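Local coordinates for protein crustacyanin-C1 subunit (PDB 1I4U) that binds the carotenoid astaxanthin as a lipocalin subunit of crustacyanin, the protein that gives the lobster carapace its blue colour, at residues D5-G10 with F126-D131; G10-V15 with Y119-Y124; A39-P44 with T161-K166; G81-N86 with L93-E98. All blocks are in the same frame, centred on the assembly; numbering follows the deposited sequence.

Contact 1: residues D5-G10 with F126-D131; sequences DFVVPG and FGYHSD
Val8 and His129 pair across two antiparallel strands, where the short N-terminal strand 7-9 is added to strand 128-137 of the lipocalin barrel. They form a hydrogen-bonded pair. Val8 N gives a nearly straight bond to His129 O (2.8 Å), and His129 N returns one to Val8 O. Two residues further, Gly10 N bonds to Gly127 O, so the pairing runs on past the end of the strand.

The imidazole of His129 lies against the first segment. With CG between the backbone N and the carbonyl carbon (chi1 62°), the ring lies against Val8 CB, which packs over one face, offset toward the rim. His129 ND1 donates to Gly10 O (2.7 Å). That oxygen lies near the imidazole plane, but the nitrogen stands well above the carbonyl plane of Gly10. This bond, with Val8 on the face, would hold the ring's rotation.

Tyr128 takes Pro9 over its ring in a CH-pi contact, with Pro9 CA 4.0 Å from the ring centroid. Pro9 CG also touches Tyr128 CE2 (3.6 Å). Val7 CG1 meets Tyr128 CD2 (3.7 Å), the two side chains crossing at about a right angle. At the other end, Ser130 OG donates to Phe6 O (2.7 Å) from above the carbonyl plane. The same hydroxyl lies at the edge of the Phe6 ring and is also bonded to Tyr124 OH.

Phe126 packs on Pro44 of the second subunit. Strand 115-123 flanks strand 128-137. His129 packs there on Cys121 and Asp123, and Asp131 reaches Tyr119 of that strand.

Contact 2: residues G10-V15 with Y119-Y124; sequences GKCASV and YSCIDY
Cys12 and Cys121 are joined by a disulfide, SG to SG 2.0 Å, with a torsion of -96° about the S-S bond. The two cysteines reach it differently. In Cys12 the sulfur is anti to the carbonyl carbon (chi1 -71°). In Cys121 it is anti to the backbone N (chi1 -168°).

Beside the disulfide, Asp123 OD1 accepts a nearly straight bond from Cys12 N (2.8 Å). The N-H comes to the syn side of the carboxylate, a little out of its plane. The same OD1 lies 3.3 Å from Lys11 CA. The other oxygen, Asp123 OD2, faces Cys12 CB (3.6 Å). The carboxylate thus grips the loop backbone at the residue that carries the sulfur.

The disulfide fastens the loop that follows the N-terminal strand 7-9 to strand 115-123 of the lipocalin barrel. Further along this loop, Val15 CG2 touches the Tyr119 ring at CE2 (4.1 Å), and Val15 also packs on Val106 and Leu108 of strand 102-110.

Tyr119 is positioned by its OH, which is bonded to Asp131 OD2, and the His129 side chain packs against both cysteines. Ile122 and Ser120 turn to the other side of the strand and pack on Phe101 of the second subunit.

Contact 3: residues A39-P44 with T161-K166; sequences ALTNNP and TTRFVK
Leu40 and Val165 form the hydrogen-bonded pair where the short last strand, 164-166, is added to strand 33-41 of the barrel. Leu40 N bonds to Val165 O (3.0 Å), and Val165 N bonds to Leu40 O (2.9 Å). The second donor stands well above the plane of its carbonyl. Next to this pair, Ala39 and Lys166 form a non-hydrogen-bonded pair. Ala39 CB comes close to Val165 O (3.2 Å).

Thr41 carries most of the side-chain contact. Its methyl, CG2, sits over the centre of the Phe164 ring in a CH-pi contact, 3.8 Å from the centroid and almost on the ring normal. This branch is anti to the carbonyl carbon of Thr41, while OG1 lies between the backbone N and the carbonyl carbon (chi1 63°). The same methyl touches Arg163 CB (3.7 Å). Leu40 N lies at the edge of the Phe164 ring, in its plane.

In the lipocalin fold the last strand follows the helix packed against the barrel. Here strand 164-166 comes after helix 144-156, and the Phe164 ring meets Phe154 of that helix at about 55° between planes.

Two waters bridge the segments beyond the strand pair. One accepts from Thr41 OG1, donates to Asn42 O and takes a weak bond from Arg163 NH2. The other accepts from Asn42 N and donates to Arg163 O (2.5 Å). Arg163 also forms a salt bridge with Asp131 through NH1, Thr41 OG1 is bonded to Ser133 N, and Asn42 ND2 reaches Asp5 OD1.

Contact 4: residues G81-N86 with L93-E98; sequences GKLYPN and LSIDYE
Tyr84 and Ser94 form one of two hydrogen-bonded pairs in this beta hairpin of the lipocalin barrel, made by strands 76-85 and 93-97. Tyr84 N donates to Ser94 O (3.1 Å), and Ser94 N donates to Tyr84 O (2.8 Å). Lys82 and Asp96 exchange the same two bonds. All four N-H groups and all four carbonyls of these pairs are therefore satisfied within the hairpin.

Several side-chain polar groups are paired as well. Tyr84 OH donates to Asp96 OD2 over a short 2.5 Å. It comes to the anti side of the carboxylate, 28° out of its plane, and OD2 lies near the plane of the phenol. CE1 of the Tyr84 ring touches Ser94 CB. A water joins Ser94 OG to Asn86 ND2. Asn86 OD1 accepts a hydrogen bond from Phe88 N, Lys82 NZ goes to Gln62 OE1, and Tyr97 OH to Ser67 OG. Pro87 of the second subunit packs on Tyr84 and Asp96.

On the face of Leu83 and Ile95 the contacts are mostly apolar. Leu83 CD1 lies against Ile95 CB (3.8 Å). Leu83 CD2 meets Leu93 CD1 (3.6 Å), the two side chains crossing at about a right angle, and Leu93 packs on Trp21 of helix 17-24. At the far end of the pairing, Gly81 CA sits over one face of the Tyr97 ring, 3.8 Å from its centroid.

Overall arrangement
From the N terminus, residues 5-10 open contact 1, which closes on strand 128-137 and spans most of the barrel. Contact 2 starts at the shared Gly10 and is nested inside that loop, closing on the neighbouring strand 115-123. Contact 3 opens at 39-44 and closes at 161-166, so it crosses contacts 1 and 2. It ties the last strand, 164-166, to strand 33-41, which neighbours strand 128-137. Contact 4 is a local hairpin nested inside all three loops. Contacts 1 and 3 also touch directly. Contacts 3 and 4 lie about 21 Å apart between centres, on opposite sides of the chain's centre.

Contact 1: residues D5-G10 with F126-D131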
# COMPACT_ATOMS: atom_id res chain seq x y z
N ASP A 5 5.79 14.99 9.48
CA ASP A 5 5.85 15.99 8.40
C ASP A 5 5.49 15.42 7.05
O ASP A 5 5.41 16.16 6.05
CB ASP A 5 7.27 16.60 8.40
CG ASP A 5 8.40 15.64 8.23
OD1 ASP A 5 8.27 14.51 7.73
OD2 ASP A 5 9.51 15.99 8.64
N PHE A 6 5.23 14.14 6.93
CA PHE A 6 4.73 13.54 5.69
C PHE A 6 3.22 13.31 5.75
O PHE A 6 2.68 12.69 4.80
CB PHE A 6 5.52 12.31 5.30
CG PHE A 6 5.53 11.22 6.37
CD1 PHE A 6 4.47 10.34 6.51
CD2 PHE A 6 6.60 11.12 7.24
CE1 PHE A 6 4.43 9.38 7.49
CE2 PHE A 6 6.58 10.15 8.24
CZ PHE A 6 5.50 9.29 8.37
N VAL A 7 2.56 13.77 6.79
CA VAL A 7 1.10 13.76 6.84
C VAL A 7 0.64 15.21 6.70
O VAL A 7 0.84 16.03 7.59
CB VAL A 7 0.58 13.12 8.13
CG1 VAL A 7 -0.93 13.12 8.17
CG2 VAL A 7 1.12 11.69 8.26
N VAL A 8 0.02 15.57 5.58
CA VAL A 8 -0.13 16.94 5.15
C VAL A 8 -1.60 17.27 4.98
O VAL A 8 -2.32 16.47 4.34
CB VAL A 8 0.62 17.17 3.81
CG1 VAL A 8 0.47 18.60 3.29
CG2 VAL A 8 2.08 16.78 3.95
N PRO A 9 -2.11 18.39 5.46
CA PRO A 9 -3.52 18.72 5.17
C PRO A 9 -3.82 18.76 3.68
O PRO A 9 -2.96 19.12 2.88
CB PRO A 9 -3.68 20.12 5.75
CG PRO A 9 -2.66 20.13 6.86
CD PRO A 9 -1.46 19.40 6.31
N GLY A 10 -5.09 18.43 3.41
CA GLY A 10 -5.70 18.49 2.12
C GLY A 10 -5.52 17.19 1.35
O GLY A 10 -5.03 16.21 1.86
N PHE A 126 -9.42 11.38 6.71
CA PHE A 126 -9.56 12.48 7.64
C PHE A 126 -9.00 13.81 7.13
O PHE A 126 -8.61 14.67 7.95
CB PHE A 126 -8.95 12.11 9.00
CG PHE A 126 -7.48 11.73 8.96
CD1 PHE A 126 -6.52 12.72 9.11
CD2 PHE A 126 -7.02 10.44 8.78
CE1 PHE A 126 -5.17 12.45 9.08
CE2 PHE A 126 -5.65 10.15 8.75
CZ PHE A 126 -4.73 11.16 8.89
N GLY A 127 -8.99 14.01 5.78
CA GLY A 127 -8.71 15.35 5.29
C GLY A 127 -7.23 15.69 5.14
O GLY A 127 -6.85 16.88 5.05
N TYR A 128 -6.40 14.66 5.10
CA TYR A 128 -4.97 14.75 4.92
C TYR A 128 -4.54 13.76 3.87
O TYR A 128 -5.31 12.88 3.50
CB TYR A 128 -4.22 14.39 6.19
CG TYR A 128 -4.25 15.42 7.31
CD1 TYR A 128 -5.41 15.70 8.00
CD2 TYR A 128 -3.10 16.11 7.68
CE1 TYR A 128 -5.45 16.63 9.02
CE2 TYR A 128 -3.14 17.04 8.70
CZ TYR A 128 -4.30 17.30 9.37
OH TYR A 128 -4.37 18.24 10.41
N HIS A 129 -3.29 13.92 3.41
CA HIS A 129 -2.64 12.95 2.54
C HIS A 129 -1.22 12.74 3.01
O HIS A 129 -0.71 13.54 3.78
CB HIS A 129 -2.62 13.45 1.09
CG HIS A 129 -1.87 14.72 0.85
ND1 HIS A 129 -2.42 15.95 1.21
CD2 HIS A 129 -0.66 15.03 0.30
CE1 HIS A 129 -1.56 16.90 0.88
NE2 HIS A 129 -0.46 16.37 0.32
N SER A 130 -0.61 11.69 2.53
CA SER A 130 0.79 11.49 2.71
C SER A 130 1.40 11.35 1.33
O SER A 130 0.93 10.62 0.48
CB SER A 130 1.17 10.27 3.52
OG SER A 130 1.08 10.52 4.93
N ASP A 131 2.50 12.05 1.14
CA ASP A 131 3.24 11.83 -0.11
C ASP A 131 4.72 11.61 0.19
O ASP A 131 5.26 11.87 1.25
CB ASP A 131 3.03 12.94 -1.09
CG ASP A 131 3.39 14.33 -0.64
OD1 ASP A 131 4.19 14.44 0.28
OD2 ASP A 131 2.79 15.23 -1.25

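Contact 2: residues G10-V15 with Y119-Y124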
# COMPACT_ATOMS: atom_id res chain seq x y z
N GLY A 10 -5.09 18.43 3.41
CA GLY A 10 -5.70 18.49 2.12
C GLY A 10 -5.52 17.19 1.35
O GLY A 10 -5.03 16.21 1.86
N LYS A 11 -5.95 17.20 0.11
CA LYS A 11 -5.90 16.06 -0.78
C LYS A 11 -4.64 16.01 -1.63
O LYS A 11 -3.95 17.00 -1.85
CB LYS A 11 -7.13 16.04 -1.69
CG LYS A 11 -6.87 16.22 -3.16
CD LYS A 11 -6.69 17.68 -3.58
CE LYS A 11 -6.57 17.89 -5.08
NZ LYS A 11 -7.30 19.12 -5.54
N CYS A 12 -4.39 14.79 -2.13
CA CYS A 12 -3.31 14.64 -3.10
C CYS A 12 -3.52 15.56 -4.30
O CYS A 12 -4.62 15.76 -4.82
CB CYS A 12 -3.26 13.18 -3.54
SG CYS A 12 -2.64 11.97 -2.32
N ALA A 13 -2.43 16.15 -4.78
CA ALA A 13 -2.37 17.05 -5.93
C ALA A 13 -2.78 16.35 -7.21
O ALA A 13 -2.72 15.11 -7.25
CB ALA A 13 -0.96 17.62 -6.10
N SER A 14 -3.17 17.16 -8.18
CA SER A 14 -3.58 16.74 -9.50
C SER A 14 -2.57 15.89 -10.24
O SER A 14 -2.86 14.71 -10.52
CB SER A 14 -3.91 17.96 -10.39
OG SER A 14 -4.08 17.52 -11.72
N VAL A 15 -1.41 16.45 -10.53
CA VAL A 15 -0.44 15.67 -11.28
C VAL A 15 -1.01 15.04 -12.57
O VAL A 15 -1.78 14.06 -12.44
CB VAL A 15 0.12 14.47 -10.47
CG1 VAL A 15 0.90 13.60 -11.44
CG2 VAL A 15 0.97 14.94 -9.30
N TYR A 119 7.20 10.25 -7.52
CA TYR A 119 6.20 10.73 -6.58
C TYR A 119 5.13 9.68 -6.29
O TYR A 119 4.63 9.03 -7.22
CB TYR A 119 5.54 11.97 -7.18
CG TYR A 119 4.53 12.66 -6.29
CD1 TYR A 119 4.94 13.25 -5.11
CD2 TYR A 119 3.17 12.70 -6.59
CE1 TYR A 119 4.08 13.88 -4.23
CE2 TYR A 119 2.29 13.34 -5.73
CZ TYR A 119 2.74 13.93 -4.56
OH TYR A 119 1.84 14.56 -3.73
N SER A 120 4.75 9.53 -5.03
CA SER A 120 3.66 8.68 -4.60
C SER A 120 2.80 9.47 -3.61
O SER A 120 3.35 10.21 -2.80
CB SER A 120 4.21 7.45 -3.89
OG SER A 120 3.19 6.54 -3.58
N CYS A 121 1.49 9.30 -3.67
CA CYS A 121 0.61 10.02 -2.73
C CYS A 121 -0.56 9.13 -2.37
O CYS A 121 -1.02 8.34 -3.20
CB CYS A 121 0.13 11.33 -3.35
SG CYS A 121 -0.68 12.47 -2.21
N ILE A 122 -1.00 9.24 -1.13
CA ILE A 122 -2.17 8.54 -0.62
C ILE A 122 -3.07 9.52 0.09
O ILE A 122 -2.56 10.24 0.96
CB ILE A 122 -1.76 7.37 0.28
CG1 ILE A 122 -2.89 6.52 0.85
CG2 ILE A 122 -0.90 7.80 1.45
CD1 ILE A 122 -3.73 5.78 -0.18
N ASP A 123 -4.37 9.47 -0.22
CA ASP A 123 -5.35 10.20 0.56
C ASP A 123 -5.88 9.40 1.73
O ASP A 123 -6.20 8.22 1.64
CB ASP A 123 -6.53 10.56 -0.34
CG ASP A 123 -6.18 11.67 -1.30
OD1 ASP A 123 -5.85 12.76 -0.84
OD2 ASP A 123 -6.26 11.39 -2.49
N TYR A 124 -6.02 10.04 2.87
CA TYR A 124 -6.61 9.45 4.04
C TYR A 124 -8.09 9.87 4.13
O TYR A 124 -8.55 10.74 3.38
CB TYR A 124 -5.90 9.87 5.33
CG TYR A 124 -4.44 9.49 5.38
CD1 TYR A 124 -4.07 8.16 5.35
CD2 TYR A 124 -3.43 10.47 5.44
CE1 TYR A 124 -2.72 7.82 5.39
CE2 TYR A 124 -2.11 10.11 5.48
CZ TYR A 124 -1.75 8.77 5.45
OH TYR A 124 -0.42 8.40 5.51

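Contact 3: residues A39-P44 with T161-K166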
# COMPACT_ATOMS: atom_id res chain seq x y z
N ALA A 39 18.10 11.35 -3.14
CA ALA A 39 17.46 12.02 -2.00
C ALA A 39 15.99 11.56 -1.95
O ALA A 39 15.44 11.13 -2.97
CB ALA A 39 17.50 13.54 -2.05
N LEU A 40 15.39 11.68 -0.79
CA LEU A 40 13.98 11.34 -0.60
C LEU A 40 13.41 12.15 0.56
O LEU A 40 14.15 12.56 1.45
CB LEU A 40 13.75 9.84 -0.40
CG LEU A 40 13.94 9.27 0.97
CD1 LEU A 40 13.48 7.81 0.99
CD2 LEU A 40 15.39 9.36 1.44
N THR A 41 12.07 12.35 0.51
CA THR A 41 11.38 12.93 1.64
C THR A 41 11.04 11.83 2.64
O THR A 41 10.95 10.66 2.26
CB THR A 41 10.10 13.70 1.20
OG1 THR A 41 9.16 12.82 0.58
CG2 THR A 41 10.43 14.78 0.18
N ASN A 42 10.92 12.19 3.91
CA ASN A 42 10.75 11.26 5.03
C ASN A 42 9.81 10.12 4.71
O ASN A 42 8.65 10.33 4.37
CB ASN A 42 10.21 12.09 6.18
CG ASN A 42 10.17 11.39 7.49
OD1 ASN A 42 10.66 10.27 7.69
ND2 ASN A 42 9.56 12.11 8.43
N ASN A 43 10.32 8.90 4.76
CA ASN A 43 9.59 7.72 4.27
C ASN A 43 9.76 6.65 5.31
O ASN A 43 10.85 6.16 5.52
CB ASN A 43 10.14 7.38 2.88
CG ASN A 43 9.38 6.23 2.27
OD1 ASN A 43 8.96 5.30 2.96
ND2 ASN A 43 9.15 6.34 0.97
N PRO A 44 8.70 6.30 6.04
CA PRO A 44 8.79 5.29 7.12
C PRO A 44 8.76 3.87 6.60
O PRO A 44 8.84 2.94 7.38
CB PRO A 44 7.52 5.62 7.92
CG PRO A 44 6.54 5.98 6.84
CD PRO A 44 7.34 6.83 5.91
N THR A 161 9.86 21.26 -1.12
CA THR A 161 11.16 20.58 -1.35
C THR A 161 12.18 20.67 -0.24
O THR A 161 13.20 19.96 -0.25
CB THR A 161 11.78 21.10 -2.66
OG1 THR A 161 11.95 22.51 -2.56
CG2 THR A 161 10.81 20.78 -3.78
N THR A 162 11.92 21.51 0.76
CA THR A 162 12.78 21.45 1.94
C THR A 162 12.65 20.13 2.71
O THR A 162 13.43 19.81 3.62
CB THR A 162 12.47 22.64 2.89
OG1 THR A 162 11.17 22.45 3.48
CG2 THR A 162 12.50 23.96 2.13
N ARG A 163 11.68 19.29 2.37
CA ARG A 163 11.50 17.98 2.91
C ARG A 163 12.53 16.95 2.43
O ARG A 163 12.70 15.91 3.02
CB ARG A 163 10.07 17.50 2.60
CG ARG A 163 9.01 18.22 3.45
CD ARG A 163 7.61 17.96 2.93
NE ARG A 163 7.30 16.51 3.04
CZ ARG A 163 6.32 15.91 2.37
NH1 ARG A 163 5.51 16.55 1.54
NH2 ARG A 163 6.18 14.62 2.54
N PHE A 164 13.26 17.26 1.36
CA PHE A 164 14.23 16.26 0.87
C PHE A 164 15.44 16.14 1.77
O PHE A 164 15.97 17.14 2.25
CB PHE A 164 14.74 16.63 -0.53
CG PHE A 164 13.77 16.20 -1.60
CD1 PHE A 164 13.76 14.89 -2.03
CD2 PHE A 164 12.86 17.08 -2.12
CE1 PHE A 164 12.88 14.47 -2.99
CE2 PHE A 164 11.98 16.69 -3.11
CZ PHE A 164 11.98 15.35 -3.51
N VAL A 165 15.87 14.89 1.92
CA VAL A 165 17.09 14.53 2.66
C VAL A 165 17.98 13.73 1.73
O VAL A 165 17.51 12.77 1.08
CB VAL A 165 16.79 13.74 3.95
CG1 VAL A 165 18.10 13.44 4.66
CG2 VAL A 165 15.82 14.52 4.86
N LYS A 166 19.25 14.05 1.63
CA LYS A 166 20.20 13.33 0.76
C LYS A 166 20.50 11.97 1.35
O LYS A 166 20.58 11.79 2.56
CB LYS A 166 21.49 14.13 0.65
CG LYS A 166 22.44 13.79 -0.42
CD LYS A 166 23.54 14.83 -0.61
CE LYS A 166 22.88 15.98 -1.37
NZ LYS A 166 23.92 17.02 -1.70
O HOH W 1 7.65 12.06 2.67
O HOH W 2 11.32 14.88 4.86

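Contact 4: residues G81-N86 with L93-E98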
# COMPACT_ATOMS: atom_id res chain seq x y z
N GLY A 81 11.51 -6.25 -5.67
CA GLY A 81 10.39 -5.41 -6.02
C GLY A 81 9.92 -5.65 -7.42
O GLY A 81 10.54 -6.36 -8.23
N LYS A 82 8.75 -5.06 -7.75
CA LYS A 82 8.19 -5.04 -9.08
C LYS A 82 7.57 -3.68 -9.35
O LYS A 82 7.09 -3.04 -8.42
CB LYS A 82 7.08 -6.09 -9.26
CG LYS A 82 7.52 -7.52 -9.22
CD LYS A 82 6.31 -8.44 -9.21
CE LYS A 82 6.78 -9.87 -9.23
NZ LYS A 82 6.87 -10.35 -10.62
N LEU A 83 7.58 -3.29 -10.62
CA LEU A 83 6.86 -2.09 -11.03
C LEU A 83 5.97 -2.52 -12.20
O LEU A 83 6.49 -3.02 -13.18
CB LEU A 83 7.88 -1.03 -11.32
CG LEU A 83 7.51 0.39 -11.58
CD1 LEU A 83 6.98 1.05 -10.34
CD2 LEU A 83 8.73 1.17 -12.05
N TYR A 84 4.67 -2.39 -12.07
CA TYR A 84 3.76 -2.91 -13.09
C TYR A 84 2.62 -1.94 -13.27
O TYR A 84 2.32 -1.14 -12.36
CB TYR A 84 3.24 -4.28 -12.73
CG TYR A 84 2.77 -4.53 -11.33
CD1 TYR A 84 1.51 -4.11 -10.91
CD2 TYR A 84 3.58 -5.16 -10.39
CE1 TYR A 84 1.09 -4.34 -9.63
CE2 TYR A 84 3.14 -5.37 -9.11
CZ TYR A 84 1.90 -4.97 -8.70
OH TYR A 84 1.41 -5.15 -7.43
N PRO A 85 1.89 -1.94 -14.37
CA PRO A 85 0.78 -0.97 -14.50
C PRO A 85 -0.28 -1.17 -13.41
O PRO A 85 -0.60 -2.27 -12.96
CB PRO A 85 0.22 -1.31 -15.90
CG PRO A 85 1.41 -1.88 -16.61
CD PRO A 85 2.03 -2.80 -15.56
N ASN A 86 -0.84 -0.05 -12.99
CA ASN A 86 -1.89 -0.09 -11.98
C ASN A 86 -3.00 -1.05 -12.40
O ASN A 86 -3.42 -1.04 -13.57
CB ASN A 86 -2.48 1.29 -11.76
CG ASN A 86 -3.74 1.19 -10.93
OD1 ASN A 86 -4.84 0.99 -11.48
ND2 ASN A 86 -3.63 1.30 -9.63
N LEU A 93 2.07 3.51 -12.60
CA LEU A 93 2.59 2.23 -12.18
C LEU A 93 2.26 2.00 -10.71
O LEU A 93 2.09 2.93 -9.91
CB LEU A 93 4.12 2.21 -12.34
CG LEU A 93 4.60 2.41 -13.78
CD1 LEU A 93 6.04 2.86 -13.79
CD2 LEU A 93 4.32 1.13 -14.57
N SER A 94 2.19 0.73 -10.31
CA SER A 94 2.28 0.30 -8.93
C SER A 94 3.69 -0.19 -8.62
O SER A 94 4.24 -0.95 -9.38
CB SER A 94 1.36 -0.87 -8.66
OG SER A 94 0.01 -0.52 -8.88
N ILE A 95 4.25 0.31 -7.53
CA ILE A 95 5.52 -0.20 -7.05
C ILE A 95 5.19 -1.13 -5.89
O ILE A 95 4.44 -0.77 -4.96
CB ILE A 95 6.47 0.92 -6.62
CG1 ILE A 95 7.82 0.34 -6.18
CG2 ILE A 95 5.93 1.80 -5.51
CD1 ILE A 95 8.78 -0.02 -7.22
N ASP A 96 5.70 -2.35 -5.95
CA ASP A 96 5.37 -3.43 -5.02
C ASP A 96 6.66 -4.08 -4.55
O ASP A 96 7.58 -4.22 -5.34
CB ASP A 96 4.45 -4.43 -5.73
CG ASP A 96 3.61 -5.31 -4.84
OD1 ASP A 96 3.84 -5.36 -3.62
OD2 ASP A 96 2.72 -6.00 -5.44
N TYR A 97 6.75 -4.46 -3.28
CA TYR A 97 7.91 -5.12 -2.74
C TYR A 97 7.49 -6.32 -1.94
O TYR A 97 6.42 -6.36 -1.31
CB TYR A 97 8.75 -4.19 -1.83
CG TYR A 97 9.69 -3.36 -2.68
CD1 TYR A 97 9.31 -2.20 -3.32
CD2 TYR A 97 11.00 -3.74 -2.87
CE1 TYR A 97 10.20 -1.44 -4.10
CE2 TYR A 97 11.89 -3.01 -3.63
CZ TYR A 97 11.51 -1.86 -4.24
OH TYR A 97 12.37 -1.14 -5.02
N GLU A 98 8.32 -7.36 -1.90
CA GLU A 98 8.04 -8.49 -1.03
C GLU A 98 7.83 -8.05 0.42
O GLU A 98 8.52 -7.19 0.91
CB GLU A 98 9.17 -9.50 -1.00
CG GLU A 98 9.18 -10.58 -2.03
CD GLU A 98 10.43 -11.44 -2.06
OE1 GLU A 98 11.49 -11.07 -1.51
OE2 GLU A 98 10.30 -12.52 -2.66
O HOH W 3 -1.14 1.93 -8.29